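Local coordinates for 3-dehydroquinate dehydratase (Zymomonas mobilis subsp. mobilis, PDB 6SMF) that catalyses the dehydration of 3-dehydroquinate to 3-dehydroshikimate, the third step of the shikimate pathway to chorismate, as a type II dehydroquinase that assembles into a homododecamer, at the interface of chains A and B and the interface of chains A and C. Numbering follows the deposited sequence. Chains: chain A/B/C, 3-dehydroquinate dehydratase.

Three of the four contacts are neighbouring patches of one interface. Contact 1 lies about 7 Å from contact 2 and 6 Å from contact 3, centre to centre of their C-alpha atoms; it shares A:Ala84, B:Ala91 and B:Asp94 with the former, A:Asn17 and B:Ile64 with the latter. Helices 60-72 and 90-98 of chain B face a continuous strip of chain A. Contact 2, centred about 9 Å from A:His107, the predicted proton donor, is the patch nearest that residue. Contact 4, 23 to 27 Å from the others, joins chain A to chain C about a two-fold axis. The dodecamer uses at least two kinds of interface.

Contact 1: the interface of chains A and B. Residues chain A 16-17, 84-85; chain B 60, 64, 91, 94.
A:Ala84 sets its methyl CB against the backbone of B:Ala91 at the start of helix 90-98, 3.4 Å from B:Ala91 CA, so that 3-10 helix 83-87 packs closely on the helix. The methyl of B:Ala91 points into chain A, where A:Tyr85 CE1 lies 3.7 Å from its CB and A:Pro16 CG adds a looser contact. Next outward is the A:Tyr85 ring, which a chi1 of -70° (CG anti to the carbonyl carbon) directs at the extended side chain of B:Glu60, coming the opposite way. The carboxyl carbon CD of B:Glu60 sits at the ring edge, with the two planes 73° apart. A:Tyr85 OH and B:Glu60 OE2 also share water 2, and B:Ile64 CD1 packs 3.7 Å from A:Tyr85 OH. On the opposite rim, the side-chain amide ND2 of A:Asn17 donates to the helix carbonyl B:Ala91 O at 3.2 Å, a bent bond (142° at H). The same ND2 reaches water 1, which also touches A:Pro16 O, A:Ala84 N and, at 3.0 Å, the carboxylate oxygen B:Asp94 OD2. The patch seats helix 90-98 of one subunit on its neighbour in the dodecamer and, through water, ties in B:Asp94, a predicted substrate-binding residue.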
ATOM      1  N   PRO A  16      -1.135  25.880  15.131  1.00 60.28           N
ATOM      2  CA  PRO A  16      -2.532  25.938  15.530  1.00 60.47           C
ATOM      3  C   PRO A  16      -2.765  25.172  16.830  1.00 62.73           C
ATOM      4  O   PRO A  16      -2.095  24.194  17.068  1.00 61.48           O
ATOM      5  CB  PRO A  16      -3.298  25.318  14.357  1.00 60.12           C
ATOM      6  CG  PRO A  16      -2.254  24.461  13.636  1.00 59.56           C
ATOM      7  CD  PRO A  16      -0.927  25.141  13.873  1.00 58.22           C
ATOM      8  N   ASN A  17      -3.706  25.685  17.619  1.00 66.27           N
ATOM      9  CA  ASN A  17      -4.287  25.031  18.806  1.00 68.17           C
ATOM     10  C   ASN A  17      -3.340  25.109  20.022  1.00 70.68           C
ATOM     11  O   ASN A  17      -3.792  24.868  21.170  1.00 74.79           O
ATOM     12  CB  ASN A  17      -4.722  23.633  18.404  1.00 67.50           C
ATOM     13  CG  ASN A  17      -5.743  23.671  17.294  1.00 65.76           C
ATOM     14  OD1 ASN A  17      -6.819  24.261  17.471  1.00 66.14           O
ATOM     15  ND2 ASN A  17      -5.431  23.014  16.186  1.00 62.45           N
ATOM     16  N   ALA A  84      -0.331  20.612  14.225  1.00 58.61           N
ATOM     17  CA  ALA A  84      -0.882  19.641  13.244  1.00 57.93           C
ATOM     18  C   ALA A  84      -0.286  19.873  11.853  1.00 58.81           C
ATOM     19  O   ALA A  84      -0.270  18.940  11.106  1.00 56.21           O
ATOM     20  CB  ALA A  84      -2.378  19.706  13.170  1.00 58.31           C
ATOM     21  N   TYR A  85       0.166  21.082  11.519  1.00 57.61           N
ATOM     22  CA  TYR A  85       0.655  21.375  10.155  1.00 58.87           C
ATOM     23  C   TYR A  85       1.982  20.632   9.952  1.00 57.64           C
ATOM     24  O   TYR A  85       2.393  20.465   8.787  1.00 61.24           O
ATOM     25  CB  TYR A  85       0.779  22.886   9.889  1.00 55.07           C
ATOM     26  CG  TYR A  85      -0.519  23.641   9.779  1.00 56.76           C
ATOM     27  CD1 TYR A  85      -1.597  23.128   9.085  1.00 54.99           C
ATOM     28  CD2 TYR A  85      -0.681  24.895  10.364  1.00 56.69           C
ATOM     29  CE1 TYR A  85      -2.786  23.833   8.978  1.00 54.67           C
ATOM     30  CE2 TYR A  85      -1.871  25.593  10.283  1.00 54.93           C
ATOM     31  CZ  TYR A  85      -2.930  25.064   9.578  1.00 55.51           C
ATOM     32  OH  TYR A  85      -4.123  25.722   9.471  1.00 59.86           O
TER
ATOM     33  N   GLU B  60      -8.366  27.739   5.875  1.00 74.34           N
ATOM     34  CA  GLU B  60      -8.338  26.680   6.913  1.00 70.69           C
ATOM     35  C   GLU B  60      -8.198  27.362   8.279  1.00 73.99           C
ATOM     36  O   GLU B  60      -8.944  27.015   9.226  1.00 72.67           O
ATOM     37  CB  GLU B  60      -7.176  25.762   6.577  1.00 69.24           C
ATOM     38  CG  GLU B  60      -6.943  24.639   7.565  1.00 69.84           C
ATOM     39  CD  GLU B  60      -5.788  23.773   7.116  1.00 69.52           C
ATOM     40  OE1 GLU B  60      -5.711  22.613   7.584  1.00 63.58           O
ATOM     41  OE2 GLU B  60      -4.984  24.279   6.261  1.00 75.46           O
ATOM     42  N   ILE B  64     -10.497  27.333  12.106  1.00 73.13           N
ATOM     43  CA  ILE B  64      -9.884  26.990  13.414  1.00 74.31           C
ATOM     44  C   ILE B  64     -10.156  28.135  14.387  1.00 75.63           C
ATOM     45  O   ILE B  64     -10.719  27.861  15.471  1.00 75.88           O
ATOM     46  CB  ILE B  64      -8.395  26.640  13.251  1.00 75.81           C
ATOM     47  CG1 ILE B  64      -8.255  25.345  12.431  1.00 72.30           C
ATOM     48  CG2 ILE B  64      -7.722  26.532  14.610  1.00 75.41           C
ATOM     49  CD1 ILE B  64      -6.934  25.176  11.758  1.00 70.52           C
ATOM     50  N   ALA B  91      -5.329  19.818  11.400  1.00 58.25           N
ATOM     51  CA  ALA B  91      -5.401  20.990  12.286  1.00 61.87           C
ATOM     52  C   ALA B  91      -6.843  21.180  12.741  1.00 61.23           C
ATOM     53  O   ALA B  91      -7.053  21.511  13.937  1.00 66.10           O
ATOM     54  CB  ALA B  91      -4.819  22.200  11.601  1.00 62.55           C
ATOM     55  N   ASP B  94      -7.737  18.530  15.276  1.00 62.90           N
ATOM     56  CA  ASP B  94      -7.155  18.861  16.595  1.00 66.30           C
ATOM     57  C   ASP B  94      -8.003  19.946  17.291  1.00 68.24           C
ATOM     58  O   ASP B  94      -8.222  19.839  18.526  1.00 67.02           O
ATOM     59  CB  ASP B  94      -5.700  19.294  16.439  1.00 65.31           C
ATOM     60  CG  ASP B  94      -4.726  18.139  16.511  1.00 63.53           C
ATOM     61  OD1 ASP B  94      -5.140  17.056  16.855  1.00 64.30           O
ATOM     62  OD2 ASP B  94      -3.560  18.361  16.263  1.00 66.75           O
TER
HETATM   63  O   HOH W   1      -2.807  21.264  15.949  1.00 63.11           O
HETATM   64  O   HOH W   2      -4.035  27.062   7.342  1.00 63.79           O

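Contact 2: the interface of chains A and B. Residues chain A 84, 87-88, 117-118; chain B 90-91, 94.
A:Arg118 and B:Asp94 meet head-on across a subunit boundary of this type II dehydroquinase, both being predicted substrate-binding residues of the family. Their guanidinium and carboxylate planes lie 6° apart, and the end-on pairing joins NH1 and NH2 to one oxygen each. A:Arg118 NH2 donates to B:Asp94 OD1 at 2.9 Å, and A:Arg118 NH1 to B:Asp94 OD2 at 3.0 Å. Both oxygens use their syn lone pairs and both bonds are nearly straight, a two-point salt bridge that fixes the rotation of each flat group. The arginine chain runs extended from CG to NE to span the gap. One guanidinium face is covered by the rim of A:Phe117, whose CE1 stands 3.8 Å above its plane. That ring slides past B:Val90 in the opposite direction, bringing A:Phe117 CE1 to 3.4 Å from B:Val90 CG1. In B:Val90, CG1 is anti to the backbone N (chi1 178°) and reaches the ring and the A:Ala84 methyl, while CG2 turns to A:Thr88 CG2, 3.6 Å away. A:His87, another predicted substrate-binding residue, packs against A:Arg118, whose CA lies over the centre of one ring face.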
ATOM      1  N   ALA A  84      -0.331  20.612  14.225  1.00 58.61           N
ATOM      2  CA  ALA A  84      -0.882  19.641  13.244  1.00 57.93           C
ATOM      3  C   ALA A  84      -0.286  19.873  11.853  1.00 58.81           C
ATOM      4  O   ALA A  84      -0.270  18.940  11.106  1.00 56.21           O
ATOM      5  CB  ALA A  84      -2.378  19.706  13.170  1.00 58.31           C
ATOM      6  N   HIS A  87       2.425  17.621  10.092  1.00 59.03           N
ATOM      7  CA  HIS A  87       2.056  16.347   9.444  1.00 55.46           C
ATOM      8  C   HIS A  87       1.445  16.580   8.060  1.00 57.14           C
ATOM      9  O   HIS A  87       1.350  15.594   7.321  1.00 56.47           O
ATOM     10  CB  HIS A  87       1.146  15.519  10.361  1.00 56.42           C
ATOM     11  CG  HIS A  87       1.584  15.555  11.784  1.00 57.53           C
ATOM     12  ND1 HIS A  87       2.880  15.190  12.182  1.00 56.01           N
ATOM     13  CD2 HIS A  87       0.946  16.001  12.885  1.00 61.25           C
ATOM     14  CE1 HIS A  87       3.021  15.408  13.470  1.00 59.98           C
ATOM     15  NE2 HIS A  87       1.843  15.913  13.938  1.00 64.05           N
ATOM     16  N   THR A  88       1.160  17.819   7.648  1.00 58.45           N
ATOM     17  CA  THR A  88       0.464  18.090   6.359  1.00 58.87           C
ATOM     18  C   THR A  88       1.269  19.048   5.464  1.00 62.08           C
ATOM     19  O   THR A  88       1.032  19.039   4.245  1.00 60.95           O
ATOM     20  CB  THR A  88      -0.960  18.609   6.638  1.00 62.48           C
ATOM     21  OG1 THR A  88      -0.897  19.813   7.363  1.00 61.21           O
ATOM     22  CG2 THR A  88      -1.789  17.702   7.530  1.00 62.58           C
ATOM     23  N   PHE A 117      -0.692   8.974  12.029  1.00 57.24           N
ATOM     24  CA  PHE A 117      -0.613  10.136  11.125  1.00 52.54           C
ATOM     25  C   PHE A 117       0.337  11.177  11.714  1.00 55.56           C
ATOM     26  O   PHE A 117       0.735  12.036  10.971  1.00 61.20           O
ATOM     27  CB  PHE A 117      -1.949  10.765  10.750  1.00 57.43           C
ATOM     28  CG  PHE A 117      -2.742  11.434  11.846  1.00 61.41           C
ATOM     29  CD1 PHE A 117      -2.430  12.711  12.271  1.00 64.73           C
ATOM     30  CD2 PHE A 117      -3.792  10.781  12.450  1.00 63.43           C
ATOM     31  CE1 PHE A 117      -3.096  13.278  13.342  1.00 66.03           C
ATOM     32  CE2 PHE A 117      -4.484  11.367  13.485  1.00 67.43           C
ATOM     33  CZ  PHE A 117      -4.153  12.627  13.909  1.00 66.57           C
ATOM     34  N   ARG A 118       0.654  11.169  12.995  1.00 54.15           N
ATOM     35  CA  ARG A 118       1.609  12.171  13.553  1.00 56.80           C
ATOM     36  C   ARG A 118       3.060  11.692  13.431  1.00 55.36           C
ATOM     37  O   ARG A 118       3.922  12.452  13.780  1.00 50.70           O
ATOM     38  CB  ARG A 118       1.321  12.431  15.028  1.00 61.13           C
ATOM     39  CG  ARG A 118      -0.073  12.964  15.304  1.00 64.45           C
ATOM     40  CD  ARG A 118      -0.118  13.607  16.691  1.00 72.58           C
ATOM     41  NE  ARG A 118      -1.530  13.683  17.043  1.00 73.40           N
ATOM     42  CZ  ARG A 118      -2.315  14.735  16.814  1.00 68.77           C
ATOM     43  NH1 ARG A 118      -1.819  15.867  16.321  1.00 62.56           N
ATOM     44  NH2 ARG A 118      -3.601  14.620  17.077  1.00 69.52           N
TER
ATOM     45  N   VAL B  90      -5.653  17.911   9.477  1.00 54.99           N
ATOM     46  CA  VAL B  90      -5.294  17.439  10.837  1.00 57.69           C
ATOM     47  C   VAL B  90      -5.505  18.584  11.831  1.00 57.29           C
ATOM     48  O   VAL B  90      -5.928  18.331  12.950  1.00 60.11           O
ATOM     49  CB  VAL B  90      -3.857  16.904  10.890  1.00 60.60           C
ATOM     50  CG1 VAL B  90      -3.485  16.479  12.290  1.00 63.74           C
ATOM     51  CG2 VAL B  90      -3.657  15.735   9.936  1.00 62.06           C
ATOM     52  N   ALA B  91      -5.329  19.818  11.400  1.00 58.25           N
ATOM     53  CA  ALA B  91      -5.401  20.990  12.286  1.00 61.87           C
ATOM     54  C   ALA B  91      -6.843  21.180  12.741  1.00 61.23           C
ATOM     55  O   ALA B  91      -7.053  21.511  13.937  1.00 66.10           O
ATOM     56  CB  ALA B  91      -4.819  22.200  11.601  1.00 62.55           C
ATOM     57  N   ASP B  94      -7.737  18.530  15.276  1.00 62.90           N
ATOM     58  CA  ASP B  94      -7.155  18.861  16.595  1.00 66.30           C
ATOM     59  C   ASP B  94      -8.003  19.946  17.291  1.00 68.24           C
ATOM     60  O   ASP B  94      -8.222  19.839  18.526  1.00 67.02           O
ATOM     61  CB  ASP B  94      -5.700  19.294  16.439  1.00 65.31           C
ATOM     62  CG  ASP B  94      -4.726  18.139  16.511  1.00 63.53           C
ATOM     63  OD1 ASP B  94      -5.140  17.056  16.855  1.00 64.30           O
ATOM     64  OD2 ASP B  94      -3.560  18.361  16.263  1.00 66.75           O
TER
HETATM   65  O   HOH W   3      -2.807  21.264  15.949  1.00 63.11           O

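Contact 3: the interface of chains A and B. Residues chain A 17, 19, 58-59; chain B 61, 64-65, 68.
A:Asn58 reaches between B:Asp65 and B:Gln68 on helix 60-72, and its amide ND2 is shared between them. One bond runs to the carboxylate oxygen B:Asp65 OD1 at 2.9 Å, nearly along its C-O axis. The other goes to the amide oxygen B:Gln68 OE1, approached from above its carbonyl plane. Beneath the amide, A:Asn58 CB packs 3.4 Å from B:Ile64 CG2, while A:Asn58 OD1 accepts from the backbone N of A:Asn17, a bond within chain A that would help hold the amide in place. B:Asp65 divides its oxygens: OD2 takes the bond from A:His59 NE2 at 2.9 Å, in the plane of the imidazole but 33° out of the carboxylate plane. Water 4 bridges B:Asp65 OD1 to A:Asn58 N. B:Gly61 CA makes a CH-pi contact over one face of the imidazole, 3.5 Å from the centroid. B:Gln68, its chain extended beyond CG (chi2 -177°), carries its amide into a set of asparagines. A:Asn19 ND2 meets B:Gln68 OE1 at 2.6 Å, on the opposite face from A:Asn58 ND2. B:Gln68 NE2 in turn donates to A:Asn17 OD1 at 3.1 Å and to A:Asn19 OD1. This polar network joins helix 60-72 to the neighbouring subunit and probably sets how the two chains align in the dodecamer.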
ATOM      1  N   ASN A  17      -3.706  25.685  17.619  1.00 66.27           N
ATOM      2  CA  ASN A  17      -4.287  25.031  18.806  1.00 68.17           C
ATOM      3  C   ASN A  17      -3.340  25.109  20.022  1.00 70.68           C
ATOM      4  O   ASN A  17      -3.792  24.868  21.170  1.00 74.79           O
ATOM      5  CB  ASN A  17      -4.722  23.633  18.404  1.00 67.50           C
ATOM      6  CG  ASN A  17      -5.743  23.671  17.294  1.00 65.76           C
ATOM      7  OD1 ASN A  17      -6.819  24.261  17.471  1.00 66.14           O
ATOM      8  ND2 ASN A  17      -5.431  23.014  16.186  1.00 62.45           N
ATOM      9  N   ASN A  19      -2.267  27.736  21.312  1.00 76.49           N
ATOM     10  CA  ASN A  19      -2.893  28.852  22.070  1.00 79.07           C
ATOM     11  C   ASN A  19      -3.896  28.323  23.106  1.00 78.91           C
ATOM     12  O   ASN A  19      -4.196  29.115  24.021  1.00 85.37           O
ATOM     13  CB  ASN A  19      -3.517  29.884  21.124  1.00 78.86           C
ATOM     14  CG  ASN A  19      -4.548  29.328  20.171  1.00 80.11           C
ATOM     15  OD1 ASN A  19      -4.289  28.317  19.513  1.00 80.51           O
ATOM     16  ND2 ASN A  19      -5.728  29.942  20.129  1.00 77.97           N
ATOM     17  N   ASN A  58      -3.133  30.004  13.942  1.00 68.97           N
ATOM     18  CA  ASN A  58      -3.871  28.827  13.436  1.00 70.68           C
ATOM     19  C   ASN A  58      -3.688  28.746  11.915  1.00 71.86           C
ATOM     20  O   ASN A  58      -4.237  27.804  11.321  1.00 72.67           O
ATOM     21  CB  ASN A  58      -5.330  28.838  13.898  1.00 71.01           C
ATOM     22  CG  ASN A  58      -5.426  28.936  15.411  1.00 75.85           C
ATOM     23  OD1 ASN A  58      -4.619  28.309  16.108  1.00 71.99           O
ATOM     24  ND2 ASN A  58      -6.352  29.763  15.928  1.00 77.40           N
ATOM     25  N   HIS A  59      -2.935  29.670  11.297  1.00 72.51           N
ATOM     26  CA  HIS A  59      -2.834  29.776   9.812  1.00 72.57           C
ATOM     27  C   HIS A  59      -1.476  29.258   9.352  1.00 71.78           C
ATOM     28  O   HIS A  59      -0.433  29.780   9.786  1.00 70.74           O
ATOM     29  CB  HIS A  59      -3.082  31.208   9.313  1.00 73.41           C
ATOM     30  CG  HIS A  59      -4.431  31.741   9.674  1.00 74.16           C
ATOM     31  ND1 HIS A  59      -5.426  31.946   8.733  1.00 75.26           N
ATOM     32  CD2 HIS A  59      -4.967  32.087  10.869  1.00 74.38           C
ATOM     33  CE1 HIS A  59      -6.510  32.398   9.343  1.00 77.82           C
ATOM     34  NE2 HIS A  59      -6.251  32.467  10.654  1.00 76.86           N
TER
ATOM     35  N   GLY B  61      -7.275  28.320   8.385  1.00 75.38           N
ATOM     36  CA  GLY B  61      -7.036  29.022   9.655  1.00 77.28           C
ATOM     37  C   GLY B  61      -8.290  29.719  10.179  1.00 77.33           C
ATOM     38  O   GLY B  61      -8.474  29.750  11.420  1.00 79.00           O
ATOM     39  N   ILE B  64     -10.497  27.333  12.106  1.00 73.13           N
ATOM     40  CA  ILE B  64      -9.884  26.990  13.414  1.00 74.31           C
ATOM     41  C   ILE B  64     -10.156  28.135  14.387  1.00 75.63           C
ATOM     42  O   ILE B  64     -10.719  27.861  15.471  1.00 75.88           O
ATOM     43  CB  ILE B  64      -8.395  26.640  13.251  1.00 75.81           C
ATOM     44  CG1 ILE B  64      -8.255  25.345  12.431  1.00 72.30           C
ATOM     45  CG2 ILE B  64      -7.722  26.532  14.610  1.00 75.41           C
ATOM     46  CD1 ILE B  64      -6.934  25.176  11.758  1.00 70.52           C
ATOM     47  N   ASP B  65      -9.830  29.366  13.990  1.00 79.91           N
ATOM     48  CA  ASP B  65     -10.121  30.592  14.798  1.00 81.16           C
ATOM     49  C   ASP B  65     -11.577  30.529  15.274  1.00 78.35           C
ATOM     50  O   ASP B  65     -11.821  30.705  16.449  1.00 79.04           O
ATOM     51  CB  ASP B  65      -9.902  31.884  14.005  1.00 82.22           C
ATOM     52  CG  ASP B  65      -8.497  32.177  13.483  1.00 82.68           C
ATOM     53  OD1 ASP B  65      -7.520  31.701  14.088  1.00 81.52           O
ATOM     54  OD2 ASP B  65      -8.426  32.970  12.517  1.00 89.71           O
ATOM     55  N   GLN B  68     -12.347  27.917  17.851  1.00 74.50           N
ATOM     56  CA  GLN B  68     -11.760  28.324  19.149  1.00 77.56           C
ATOM     57  C   GLN B  68     -12.630  29.438  19.757  1.00 82.35           C
ATOM     58  O   GLN B  68     -12.831  29.445  21.026  1.00 80.51           O
ATOM     59  CB  GLN B  68     -10.312  28.778  18.961  1.00 78.44           C
ATOM     60  CG  GLN B  68      -9.373  27.702  18.408  1.00 77.31           C
ATOM     61  CD  GLN B  68      -7.942  28.182  18.310  1.00 77.24           C
ATOM     62  OE1 GLN B  68      -7.695  29.373  18.475  1.00 80.22           O
ATOM     63  NE2 GLN B  68      -6.999  27.270  18.055  1.00 70.60           N
TER
HETATM   64  O   HOH W   4      -5.120  32.215  14.347  1.00 61.71           O

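Contact 4: the interface of chains A and C. Residues chain A 104, 131, 141, 145; chain C 131, 134, 137, 141.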
ATOM      1  N   ILE A 104      14.876  24.528  14.330  1.00 71.16           N
ATOM      2  CA  ILE A 104      14.730  23.424  15.314  1.00 72.39           C
ATOM      3  C   ILE A 104      13.239  23.097  15.481  1.00 72.40           C
ATOM      4  O   ILE A 104      12.437  24.014  15.840  1.00 71.14           O
ATOM      5  CB  ILE A 104      15.377  23.821  16.635  1.00 72.50           C
ATOM      6  CG1 ILE A 104      16.862  24.078  16.438  1.00 75.39           C
ATOM      7  CG2 ILE A 104      15.120  22.752  17.679  1.00 73.90           C
ATOM      8  CD1 ILE A 104      17.481  24.799  17.602  1.00 80.44           C
ATOM      9  N   ILE A 131      13.435  18.394  18.905  1.00 65.04           N
ATOM     10  CA  ILE A 131      13.300  18.119  20.356  1.00 64.62           C
ATOM     11  C   ILE A 131      11.821  17.883  20.637  1.00 64.85           C
ATOM     12  O   ILE A 131      11.019  18.788  20.398  1.00 63.72           O
ATOM     13  CB  ILE A 131      13.894  19.257  21.168  1.00 65.28           C
ATOM     14  CG1 ILE A 131      15.338  19.522  20.727  1.00 66.34           C
ATOM     15  CG2 ILE A 131      13.759  18.923  22.654  1.00 67.60           C
ATOM     16  CD1 ILE A 131      16.066  20.638  21.502  1.00 70.20           C
ATOM     17  N   LEU A 141      15.259  23.554  26.027  1.00 85.93           N
ATOM     18  CA  LEU A 141      16.401  22.808  25.410  1.00 83.14           C
ATOM     19  C   LEU A 141      16.715  23.361  24.018  1.00 81.36           C
ATOM     20  O   LEU A 141      17.916  23.532  23.660  1.00 84.24           O
ATOM     21  CB  LEU A 141      16.038  21.332  25.286  1.00 81.46           C
ATOM     22  CG  LEU A 141      16.011  20.538  26.590  1.00 81.38           C
ATOM     23  CD1 LEU A 141      15.188  19.267  26.415  1.00 81.60           C
ATOM     24  CD2 LEU A 141      17.416  20.176  27.012  1.00 82.44           C
ATOM     25  N   ALA A 145      20.174  25.169  22.698  1.00 90.63           N
ATOM     26  CA  ALA A 145      20.875  24.614  21.516  1.00 89.62           C
ATOM     27  C   ALA A 145      21.031  25.719  20.441  1.00 92.36           C
ATOM     28  O   ALA A 145      22.107  25.782  19.752  1.00 92.12           O
ATOM     29  CB  ALA A 145      20.088  23.431  21.036  1.00 83.46           C
TER
ATOM     30  N   ILE C 131      15.764  13.636  20.998  1.00 67.88           N
ATOM     31  CA  ILE C 131      16.639  14.721  20.526  1.00 67.49           C
ATOM     32  C   ILE C 131      17.447  14.215  19.337  1.00 69.75           C
ATOM     33  O   ILE C 131      18.190  13.240  19.499  1.00 72.90           O
ATOM     34  CB  ILE C 131      17.509  15.197  21.680  1.00 72.13           C
ATOM     35  CG1 ILE C 131      16.643  15.569  22.889  1.00 71.38           C
ATOM     36  CG2 ILE C 131      18.383  16.350  21.195  1.00 74.72           C
ATOM     37  CD1 ILE C 131      17.412  15.936  24.102  1.00 74.28           C
ATOM     38  N   PHE C 134      21.829  17.234  16.268  1.00 76.08           N
ATOM     39  CA  PHE C 134      22.797  18.238  16.809  1.00 79.89           C
ATOM     40  C   PHE C 134      24.184  17.608  16.977  1.00 78.87           C
ATOM     41  O   PHE C 134      24.965  18.164  17.698  1.00 81.95           O
ATOM     42  CB  PHE C 134      22.294  18.786  18.152  1.00 81.90           C
ATOM     43  CG  PHE C 134      20.912  19.382  18.108  1.00 83.02           C
ATOM     44  CD1 PHE C 134      20.760  20.713  17.765  1.00 86.31           C
ATOM     45  CD2 PHE C 134      19.772  18.615  18.352  1.00 77.05           C
ATOM     46  CE1 PHE C 134      19.489  21.268  17.666  1.00 87.75           C
ATOM     47  CE2 PHE C 134      18.514  19.162  18.225  1.00 77.41           C
ATOM     48  CZ  PHE C 134      18.369  20.483  17.873  1.00 82.52           C
ATOM     49  N   GLU C 137      26.080  17.413  20.529  1.00 92.45           N
ATOM     50  CA  GLU C 137      25.114  18.296  21.256  1.00 95.67           C
ATOM     51  C   GLU C 137      23.810  17.535  21.541  1.00 85.66           C
ATOM     52  O   GLU C 137      23.197  17.854  22.554  1.00 84.36           O
ATOM     53  CB  GLU C 137      24.776  19.608  20.509  1.00107.27           C
ATOM     54  CG  GLU C 137      25.729  20.811  20.664  1.00124.09           C
ATOM     55  CD  GLU C 137      25.183  22.121  20.057  1.00136.41           C
ATOM     56  OE1 GLU C 137      24.033  22.573  20.417  1.00135.71           O
ATOM     57  OE2 GLU C 137      25.901  22.721  19.211  1.00151.12           O
ATOM     58  N   LEU C 141      22.362  17.693  25.390  1.00 93.20           N
ATOM     59  CA  LEU C 141      20.957  18.143  25.646  1.00 93.41           C
ATOM     60  C   LEU C 141      20.170  17.058  26.387  1.00 89.19           C
ATOM     61  O   LEU C 141      19.401  17.357  27.326  1.00 89.21           O
ATOM     62  CB  LEU C 141      20.259  18.446  24.315  1.00 91.31           C
ATOM     63  CG  LEU C 141      20.723  19.717  23.613  1.00 96.34           C
ATOM     64  CD1 LEU C 141      20.336  19.673  22.158  1.00 96.37           C
ATOM     65  CD2 LEU C 141      20.164  20.975  24.272  1.00 97.76           C
TER
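A:Ala145, C:Phe134 and C:Leu141 form the heart of this apolar contact, where helix 136-147 of each subunit meets its symmetry mate. The A:Ala145 methyl points at two residues of chain C at once: its CB lies 3.9 Å from C:Leu141 CD1 and 4.0 Å from C:Phe134 CE1. With CG of C:Phe134 anti to its carbonyl carbon (chi1 -56°), the ring is directed at strands 103-107 and 129-132 of chain A. A:Ile104 crosses it at about a right angle, with the branch methyl CG2 at the ring edge, in plane, 4.0 Å from C:Phe134 CZ. On the neighbouring strand, A:Ile131 CG1 approaches C:Phe134 CE2 at 4.1 Å, again nearly perpendicular. C:Leu141 CD1, from its own chain, covers one ring face, offset toward the rim, on the same side as A:Ala145 CB, and may help place the phenyl. The two copies of Leu141 slide past each other in opposite directions, A:Leu141 CD2 and C:Leu141 CD2 being 4.0 Å apart. Each CD2 methyl also rests by the other's backbone oxygen, C:Leu141 CD2 being 3.5 Å from A:Leu141 O. A:Ile131 and C:Ile131 pair as an antiparallel beta bridge. Repeated with the chains exchanged, the patch fastens two subunits through strand 129-132 and helix 136-147, a joint of the dodecamer.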